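TBC1 domain family member 22A (Homo sapiens, PDB 2QFZ) may act as a GTPase-activating protein for Rab-family GTPases through its all-helical TBC domain, and forms homodimers. Local coordinates at residues A[25-29]-A[46-52]; A[43-47]-A[59-63]; A[56-60]-A[264-268]. All coordinates share one frame; numbering follows the deposited sequence.

Contact 1: A[25-29]-A[46-52]; sequences RLDKF and LSWSGIP
Phe29 of helix 25-34 takes Pro52, in the loop that leaves helix 40-47, over one face of its ring, and the phenyl group illustrates how one aromatic side chain can organise a contact between a helix and a loop. Its CB points toward residues 46-52, and CG, set anti to the carbonyl carbon (chi1 -83°), carries the ring between the helix end and the loop. Along one flank, CD2 and then CE2 run against the proline, with Phe29 CE2 only 3.3 Å from Pro52 CD. That methylene lies over the ring face, 3.7 Å from the Phe29 centroid, as a CH-pi contact. Leu46 CD1 reaches the opposite face near its rim. On the other flank, Phe29 CE1 meets Ile51 CG2 at 3.9 Å and presents its edge to Ser47 OG, whose hydroxyl is bonded to Leu43 O. At the far end, Phe29 CZ touches Leu46 CB at 3.9 Å.

Arg25, one helical turn earlier, supplies the polar part. Its extended chain lays one guanidinium face on Phe29 CE2, and its NH2 gives Gly50 O a nearly straight hydrogen bond of 2.8 Å (168°), lying in both the guanidinium and the carbonyl plane; NE adds a weak one. A second approach, to Leu46 O, is too short and bent to be relied on. Gly50 closes a type I turn begun at Ser47, with backbone angles that call for glycine. Leu26 flanks the proline and also touches Pro54 and Val55, so helix 25-34 lies against the end of helix 40-47 and against much of the connection leading to helix 56-63.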
loop_
_atom_site.group_PDB
_atom_site.type_symbol
_atom_site.label_atom_id
_atom_site.label_comp_id
_atom_site.label_asym_id
_atom_site.label_seq_id
_atom_site.Cartn_x
_atom_site.Cartn_y
_atom_site.Cartn_z
ATOM N N ARG A 25 18.829 16.758 -3.247
ATOM C CA ARG A 25 18.175 15.466 -3.460
ATOM C C ARG A 25 16.944 15.758 -4.344
ATOM O O ARG A 25 16.708 15.069 -5.301
ATOM C CB ARG A 25 17.727 14.830 -2.130
ATOM C CG ARG A 25 16.999 13.462 -2.303
ATOM C CD ARG A 25 16.553 12.761 -0.958
ATOM N NE ARG A 25 15.956 11.433 -1.245
ATOM C CZ ARG A 25 16.661 10.392 -1.702
ATOM N NH1 ARG A 25 17.989 10.477 -1.892
ATOM N NH2 ARG A 25 16.075 9.248 -1.936
ATOM N N LEU A 26 16.180 16.791 -3.986
ATOM C CA LEU A 26 15.014 17.241 -4.764
ATOM C C LEU A 26 15.396 17.651 -6.204
ATOM O O LEU A 26 14.745 17.223 -7.181
ATOM C CB LEU A 26 14.322 18.400 -4.033
ATOM C CG LEU A 26 13.024 18.938 -4.644
ATOM C CD1 LEU A 26 11.944 17.793 -4.744
ATOM C CD2 LEU A 26 12.504 20.155 -3.848
ATOM N N ASP A 27 16.449 18.468 -6.331
ATOM C CA ASP A 27 17.038 18.798 -7.645
ATOM C C ASP A 27 17.477 17.570 -8.461
ATOM O O ASP A 27 17.419 17.590 -9.657
ATOM C CB ASP A 27 18.231 19.767 -7.474
ATOM N N LYS A 28 17.898 16.491 -7.810
ATOM C CA LYS A 28 18.247 15.251 -8.531
ATOM C C LYS A 28 16.996 14.530 -9.086
ATOM O O LYS A 28 16.979 14.116 -10.234
ATOM C CB LYS A 28 19.051 14.306 -7.615
ATOM C CG LYS A 28 20.326 13.750 -8.231
ATOM C CD LYS A 28 21.530 13.910 -7.293
ATOM C CE LYS A 28 21.373 13.162 -5.962
ATOM N NZ LYS A 28 22.222 13.766 -4.891
ATOM N N PHE A 29 15.965 14.386 -8.254
ATOM C CA PHE A 29 14.666 13.853 -8.699
ATOM C C PHE A 29 14.105 14.651 -9.875
ATOM O O PHE A 29 13.746 14.088 -10.916
ATOM C CB PHE A 29 13.641 13.885 -7.546
ATOM C CG PHE A 29 13.741 12.725 -6.647
ATOM C CD1 PHE A 29 13.055 11.542 -6.938
ATOM C CD2 PHE A 29 14.569 12.761 -5.551
ATOM C CE1 PHE A 29 13.164 10.456 -6.105
ATOM C CE2 PHE A 29 14.694 11.645 -4.718
ATOM C CZ PHE A 29 13.984 10.514 -4.990
ATOM N N LEU A 46 17.165 5.937 -6.444
ATOM C CA LEU A 46 17.012 7.131 -5.602
ATOM C C LEU A 46 15.765 7.023 -4.700
ATOM O O LEU A 46 15.785 7.438 -3.570
ATOM C CB LEU A 46 16.915 8.406 -6.426
ATOM C CG LEU A 46 18.194 9.077 -6.915
ATOM C CD1 LEU A 46 17.848 10.480 -7.371
ATOM C CD2 LEU A 46 19.267 9.113 -5.863
ATOM N N SER A 47 14.693 6.480 -5.241
ATOM C CA SER A 47 13.398 6.407 -4.536
ATOM C C SER A 47 13.414 5.441 -3.321
ATOM O O SER A 47 12.575 5.547 -2.385
ATOM C CB SER A 47 12.330 5.983 -5.550
ATOM O OG SER A 47 12.148 6.988 -6.546
ATOM N N TRP A 48 14.382 4.515 -3.320
ATOM C CA TRP A 48 14.473 3.461 -2.298
ATOM C C TRP A 48 14.584 4.117 -0.953
ATOM O O TRP A 48 13.970 3.678 -0.016
ATOM C CB TRP A 48 15.658 2.524 -2.555
ATOM C CG TRP A 48 15.567 1.164 -1.850
ATOM C CD1 TRP A 48 15.174 -0.018 -2.404
ATOM C CD2 TRP A 48 15.863 0.886 -0.482
ATOM N NE1 TRP A 48 15.207 -1.007 -1.471
ATOM C CE2 TRP A 48 15.627 -0.481 -0.276
ATOM C CE3 TRP A 48 16.280 1.665 0.600
ATOM C CZ2 TRP A 48 15.810 -1.102 0.966
ATOM C CZ3 TRP A 48 16.473 1.028 1.860
ATOM C CH2 TRP A 48 16.220 -0.331 2.016
ATOM N N SER A 49 15.339 5.207 -0.885
ATOM C CA SER A 49 15.615 5.888 0.346
ATOM C C SER A 49 14.566 6.934 0.672
ATOM O O SER A 49 14.759 7.726 1.581
ATOM C CB SER A 49 17.035 6.473 0.292
ATOM O OG SER A 49 18.017 5.451 -0.023
ATOM N N GLY A 50 13.431 6.904 -0.047
ATOM C CA GLY A 50 12.308 7.819 0.202
ATOM C C GLY A 50 12.257 8.914 -0.858
ATOM O O GLY A 50 13.294 9.324 -1.347
ATOM N N ILE A 51 11.066 9.397 -1.200
ATOM C CA ILE A 51 10.898 10.390 -2.290
ATOM C C ILE A 51 10.427 11.685 -1.682
ATOM O O ILE A 51 9.439 11.678 -0.972
ATOM C CB ILE A 51 9.829 9.915 -3.303
ATOM C CG1 ILE A 51 10.172 8.514 -3.808
ATOM C CG2 ILE A 51 9.642 10.909 -4.489
ATOM C CD1 ILE A 51 9.049 7.811 -4.545
ATOM N N PRO A 52 11.104 12.824 -1.995
ATOM C CA PRO A 52 10.618 14.094 -1.506
ATOM C C PRO A 52 9.201 14.376 -1.958
ATOM O O PRO A 52 8.872 14.147 -3.127
ATOM C CB PRO A 52 11.566 15.115 -2.152
ATOM C CG PRO A 52 12.719 14.399 -2.517
ATOM C CD PRO A 52 12.300 12.989 -2.819
#

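Contact 2: A[43-47]-A[59-63]; sequences LRRLS and TWKLL
Leu63 reaches across to helix 40-47 with both of its methyl groups, one going to Arg44 and the other to Ser47. This is a worked case of helix packing in which no hydrogen bond crosses the interface. The apolar contacts dominate. Leu63 CD2 is pressed against the aliphatic part of Arg44, 3.3 Å from Arg44 CG, the two chains running alongside in opposed senses. The same methyl lies 4.0 Å from Leu43 CD2. Leu43, with CG anti to the backbone N (chi1 -169°), sends its branch between the successive turns of the partner helix: CD2 also reaches Leu62 CB at 4.1 Å, while Leu43 CG meets Thr59 CG2 at 4.0 Å.

Helices 40-47 and 56-63 follow each other in the chain of this all-helical TBC domain, joined by a loop. The axes of their short segments cross at -130° and approach to 11.2 Å, a splayed antiparallel pair with helix 25-34 beside it, where Leu33 touches both Leu43 and Leu62.

The polar bonds are local to each side. Ser47 OG donates to Leu43 O at 2.8 Å, arriving from above the carbonyl plane; that oxygen also accepts the backbone N-H of Ser47, so a single acceptor takes two donors from one residue. With its proton turned back in this way, the hydroxyl oxygen can sit among methyl groups, 3.4 Å from Thr59 CG2 and 3.5 Å from Leu63 CD1. An alanine here would remove the hydroxyl and would probably leave Leu43 O with one donor fewer and a small gap beside those two methyls. Across the interface, Thr59 likewise turns OG1 away, to Val55 O just ahead of its helix, and offers CG2 to its neighbours.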
loop_
_atom_site.group_PDB
_atom_site.type_symbol
_atom_site.label_atom_id
_atom_site.label_comp_id
_atom_site.label_asym_id
_atom_site.label_seq_id
_atom_site.Cartn_x
_atom_site.Cartn_y
_atom_site.Cartn_z
ATOM N N LEU A 43 16.031 6.321 -11.166
ATOM C CA LEU A 43 14.910 6.818 -10.324
ATOM C C LEU A 43 14.578 5.859 -9.160
ATOM O O LEU A 43 14.395 6.325 -8.028
ATOM C CB LEU A 43 13.655 7.028 -11.175
ATOM C CG LEU A 43 12.465 7.768 -10.567
ATOM C CD1 LEU A 43 12.830 9.216 -10.257
ATOM C CD2 LEU A 43 11.230 7.658 -11.506
ATOM N N ARG A 44 14.488 4.554 -9.466
ATOM C CA ARG A 44 14.293 3.473 -8.450
ATOM C C ARG A 44 15.341 3.458 -7.382
ATOM O O ARG A 44 15.003 3.364 -6.205
ATOM C CB ARG A 44 14.292 2.083 -9.078
ATOM C CG ARG A 44 13.064 1.780 -9.816
ATOM C CD ARG A 44 13.047 0.380 -10.327
ATOM N NE ARG A 44 12.065 0.289 -11.393
ATOM C CZ ARG A 44 12.348 0.312 -12.691
ATOM N NH1 ARG A 44 13.615 0.359 -13.112
ATOM N NH2 ARG A 44 11.356 0.241 -13.578
ATOM N N ARG A 45 16.619 3.525 -7.785
ATOM C CA ARG A 45 17.730 3.574 -6.826
ATOM C C ARG A 45 17.649 4.810 -5.918
ATOM O O ARG A 45 18.012 4.745 -4.740
ATOM C CB ARG A 45 19.078 3.509 -7.560
ATOM C CG ARG A 45 20.271 3.858 -6.710
ATOM N N LEU A 46 17.165 5.937 -6.444
ATOM C CA LEU A 46 17.012 7.131 -5.602
ATOM C C LEU A 46 15.765 7.023 -4.700
ATOM O O LEU A 46 15.785 7.438 -3.570
ATOM C CB LEU A 46 16.915 8.406 -6.426
ATOM C CG LEU A 46 18.194 9.077 -6.915
ATOM C CD1 LEU A 46 17.848 10.480 -7.371
ATOM C CD2 LEU A 46 19.267 9.113 -5.863
ATOM N N SER A 47 14.693 6.480 -5.241
ATOM C CA SER A 47 13.398 6.407 -4.536
ATOM C C SER A 47 13.414 5.441 -3.321
ATOM O O SER A 47 12.575 5.547 -2.385
ATOM C CB SER A 47 12.330 5.983 -5.550
ATOM O OG SER A 47 12.148 6.988 -6.546
ATOM N N THR A 59 6.697 10.706 -9.481
ATOM C CA THR A 59 7.580 9.547 -9.276
ATOM C C THR A 59 6.774 8.232 -9.151
ATOM O O THR A 59 7.042 7.279 -9.876
ATOM C CB THR A 59 8.544 9.752 -8.098
ATOM O OG1 THR A 59 9.306 10.943 -8.296
ATOM C CG2 THR A 59 9.531 8.574 -7.954
ATOM N N TRP A 60 5.775 8.189 -8.269
ATOM C CA TRP A 60 4.896 7.011 -8.178
ATOM C C TRP A 60 4.250 6.622 -9.507
ATOM O O TRP A 60 4.176 5.420 -9.881
ATOM C CB TRP A 60 3.804 7.239 -7.123
ATOM C CG TRP A 60 4.231 7.052 -5.713
ATOM C CD1 TRP A 60 5.481 7.143 -5.220
ATOM C CD2 TRP A 60 3.376 6.766 -4.587
ATOM N NE1 TRP A 60 5.490 6.883 -3.873
ATOM C CE2 TRP A 60 4.210 6.652 -3.453
ATOM C CE3 TRP A 60 2.014 6.495 -4.449
ATOM C CZ2 TRP A 60 3.719 6.325 -2.188
ATOM C CZ3 TRP A 60 1.516 6.180 -3.183
ATOM C CH2 TRP A 60 2.368 6.110 -2.069
ATOM N N LYS A 61 3.765 7.616 -10.227
ATOM C CA LYS A 61 3.226 7.369 -11.564
ATOM C C LYS A 61 4.219 6.766 -12.537
ATOM O O LYS A 61 3.850 5.885 -13.320
ATOM C CB LYS A 61 2.596 8.618 -12.152
ATOM C CG LYS A 61 1.330 9.005 -11.432
ATOM C CD LYS A 61 0.725 10.311 -11.989
ATOM C CE LYS A 61 -0.076 10.995 -10.911
ATOM N NZ LYS A 61 -0.879 12.099 -11.491
ATOM N N LEU A 62 5.468 7.209 -12.507
ATOM C CA LEU A 62 6.472 6.625 -13.391
ATOM C C LEU A 62 6.933 5.222 -12.968
ATOM O O LEU A 62 7.078 4.327 -13.829
ATOM C CB LEU A 62 7.684 7.529 -13.565
ATOM C CG LEU A 62 7.397 8.796 -14.349
ATOM C CD1 LEU A 62 8.528 9.817 -14.127
ATOM C CD2 LEU A 62 7.161 8.473 -15.872
ATOM N N LEU A 63 7.160 5.042 -11.670
ATOM C CA LEU A 63 7.674 3.784 -11.132
ATOM C C LEU A 63 6.642 2.664 -11.232
ATOM O O LEU A 63 7.007 1.528 -11.427
ATOM C CB LEU A 63 8.146 3.959 -9.678
ATOM C CG LEU A 63 9.445 4.699 -9.412
ATOM C CD1 LEU A 63 9.696 4.845 -7.902
ATOM C CD2 LEU A 63 10.584 3.985 -10.066
#

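Contact 3: A[56-60]-A[264-268]; sequences RPMTW and IRLWD
Asp268 receives Arg56 and Trp60 on one carboxylate, an instructive example of a buried charge satisfied by several donors at once. The salt bridge is side-on and uses two nitrogens: Arg56 NE bonds to Asp268 OD1 at 3.0 Å, and Arg56 NH2 to Asp268 OD2, also at 3.0 Å and almost straight (171°). Both oxygens use their syn lone pairs, and the guanidinium and carboxylate planes are only 22° apart. The bend of the arginine chain at chi3 (-88°) turns the NE and NH2 side of its head to the acid.

Two further hydrogen bonds complete the grip. Trp60 NE1 donates to the anti lone pair of Asp268 OD1 at 2.9 Å, from an indole standing nearly perpendicular to the carboxylate, and the backbone N of Ile51 bonds to OD2. Four donors on the two oxygens fix the carboxylate's rotation, and the nearby arginine would be expected to favour the ionised acid.

Arg56 and Trp60 form the RxxxW sequence motif of TBC domains, here tied to helix 260-270 across more than two hundred residues of chain. The segment axes of the two helices lie 12.0 Å apart at their closest.

Van der Waals contacts flank the polar centre. Ile264 CG2 sits over one face of the guanidinium, 3.4 Å from Arg56 CZ. Arg56 CG lies over one face of the Trp60 ring, toward its rim, so the aliphatic chain passes over the indole of its own helix. At the edge of that indole, Trp60 CZ2 approaches Ile264 O at 3.5 Å, and the same carbon is 3.9 Å from Trp267 CB. Val160 of helix 150-162 touches Arg56, Trp60 and Ile264, while Trp267 directs its own ring to Phe157, Tyr270 and Phe277.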
loop_
_atom_site.group_PDB
_atom_site.type_symbol
_atom_site.label_atom_id
_atom_site.label_comp_id
_atom_site.label_asym_id
_atom_site.label_seq_id
_atom_site.Cartn_x
_atom_site.Cartn_y
_atom_site.Cartn_z
ATOM N N ARG A 56 6.695 13.311 -5.376
ATOM C CA ARG A 56 6.192 11.971 -5.106
ATOM C C ARG A 56 5.072 11.555 -6.066
ATOM O O ARG A 56 5.148 10.491 -6.627
ATOM C CB ARG A 56 5.813 11.746 -3.615
ATOM C CG ARG A 56 5.373 10.361 -3.303
ATOM C CD ARG A 56 4.925 10.213 -1.836
ATOM N NE ARG A 56 6.022 9.882 -0.928
ATOM C CZ ARG A 56 6.301 10.499 0.218
ATOM N NH1 ARG A 56 5.609 11.544 0.618
ATOM N NH2 ARG A 56 7.316 10.072 0.957
ATOM N N PRO A 57 4.056 12.411 -6.295
ATOM C CA PRO A 57 3.030 12.019 -7.244
ATOM C C PRO A 57 3.546 11.579 -8.624
ATOM O O PRO A 57 3.148 10.517 -9.102
ATOM C CB PRO A 57 2.150 13.289 -7.349
ATOM C CG PRO A 57 2.356 13.932 -5.967
ATOM C CD PRO A 57 3.807 13.758 -5.756
ATOM N N MET A 58 4.379 12.376 -9.286
ATOM C CA MET A 58 4.881 11.945 -10.621
ATOM C C MET A 58 5.853 10.744 -10.526
ATOM O O MET A 58 5.900 9.902 -11.431
ATOM C CB MET A 58 5.562 13.120 -11.322
ATOM C CG MET A 58 6.121 12.841 -12.735
ATOM S SD MET A 58 4.982 12.100 -13.952
ATOM C CE MET A 58 3.711 13.385 -14.068
ATOM N N THR A 59 6.697 10.706 -9.481
ATOM C CA THR A 59 7.580 9.547 -9.276
ATOM C C THR A 59 6.774 8.232 -9.151
ATOM O O THR A 59 7.042 7.279 -9.876
ATOM C CB THR A 59 8.544 9.752 -8.098
ATOM O OG1 THR A 59 9.306 10.943 -8.296
ATOM C CG2 THR A 59 9.531 8.574 -7.954
ATOM N N TRP A 60 5.775 8.189 -8.269
ATOM C CA TRP A 60 4.896 7.011 -8.178
ATOM C C TRP A 60 4.250 6.622 -9.507
ATOM O O TRP A 60 4.176 5.420 -9.881
ATOM C CB TRP A 60 3.804 7.239 -7.123
ATOM C CG TRP A 60 4.231 7.052 -5.713
ATOM C CD1 TRP A 60 5.481 7.143 -5.220
ATOM C CD2 TRP A 60 3.376 6.766 -4.587
ATOM N NE1 TRP A 60 5.490 6.883 -3.873
ATOM C CE2 TRP A 60 4.210 6.652 -3.453
ATOM C CE3 TRP A 60 2.014 6.495 -4.449
ATOM C CZ2 TRP A 60 3.719 6.325 -2.188
ATOM C CZ3 TRP A 60 1.516 6.180 -3.183
ATOM C CH2 TRP A 60 2.368 6.110 -2.069
ATOM N N ILE A 264 2.872 5.497 3.341
ATOM C CA ILE A 264 3.288 6.270 2.168
ATOM C C ILE A 264 4.794 6.133 1.989
ATOM O O ILE A 264 5.278 5.832 0.915
ATOM C CB ILE A 264 2.787 7.774 2.244
ATOM C CG1 ILE A 264 1.303 7.792 2.020
ATOM C CG2 ILE A 264 3.564 8.667 1.234
ATOM C CD1 ILE A 264 0.556 9.129 2.344
ATOM N N ARG A 265 5.554 6.284 3.071
ATOM C CA ARG A 265 6.983 6.121 2.991
ATOM C C ARG A 265 7.460 4.699 2.557
ATOM O O ARG A 265 8.323 4.531 1.663
ATOM C CB ARG A 265 7.603 6.559 4.316
ATOM C CG ARG A 265 9.078 6.373 4.428
ATOM C CD ARG A 265 9.897 7.005 3.280
ATOM N NE ARG A 265 11.258 6.577 3.424
ATOM C CZ ARG A 265 11.790 5.495 2.879
ATOM N NH1 ARG A 265 11.111 4.716 2.036
ATOM N NH2 ARG A 265 13.053 5.198 3.159
ATOM N N LEU A 266 6.904 3.702 3.223
ATOM C CA LEU A 266 7.046 2.304 2.898
ATOM C C LEU A 266 6.786 2.036 1.407
ATOM O O LEU A 266 7.575 1.319 0.753
ATOM C CB LEU A 266 6.067 1.510 3.767
ATOM C CG LEU A 266 6.385 0.102 4.300
ATOM C CD1 LEU A 266 7.572 0.065 5.248
ATOM C CD2 LEU A 266 5.093 -0.503 5.006
ATOM N N TRP A 267 5.729 2.639 0.845
ATOM C CA TRP A 267 5.396 2.360 -0.575
ATOM C C TRP A 267 6.373 3.015 -1.563
ATOM O O TRP A 267 6.468 2.519 -2.682
ATOM C CB TRP A 267 3.919 2.669 -0.928
ATOM C CG TRP A 267 2.919 1.713 -0.317
ATOM C CD1 TRP A 267 3.122 0.830 0.703
ATOM C CD2 TRP A 267 1.546 1.590 -0.670
ATOM N NE1 TRP A 267 1.949 0.155 0.995
ATOM C CE2 TRP A 267 0.975 0.616 0.160
ATOM C CE3 TRP A 267 0.746 2.189 -1.647
ATOM C CZ2 TRP A 267 -0.357 0.241 0.052
ATOM C CZ3 TRP A 267 -0.576 1.818 -1.738
ATOM C CH2 TRP A 267 -1.117 0.882 -0.903
ATOM N N ASP A 268 7.126 4.072 -1.149
ATOM C CA ASP A 268 8.248 4.618 -1.942
ATOM C C ASP A 268 9.225 3.475 -2.277
ATOM O O ASP A 268 9.614 3.243 -3.431
ATOM C CB ASP A 268 9.047 5.687 -1.205
ATOM C CG ASP A 268 8.327 6.994 -1.031
ATOM O OD1 ASP A 268 7.245 7.251 -1.601
ATOM O OD2 ASP A 268 8.868 7.802 -0.249
#

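How the contacts relate
The three contacts step from the edge of the chain inward, but burial does not simply follow. Contact 1, farthest out, and contact 3, nearest the centre, are each partly buried; contact 2 between them is the buried one. Contacts 1 and 2 both use helix 40-47 and share Leu46 and Ser47; contacts 2 and 3 both use helix 56-63, which thus faces helix 40-47 and helix 260-270. Chemistry differs with place: an arginine bonded to the loop carbonyl of Gly50 beside an aromatic ring, then methyl packing without polar bonds between helices, then an ion pair flanked by an indole and an isoleucine. Ile51 is a shared neighbour, its CD1 against Thr59 and Trp60, and its tie to Asp268 links contacts 1 and 3.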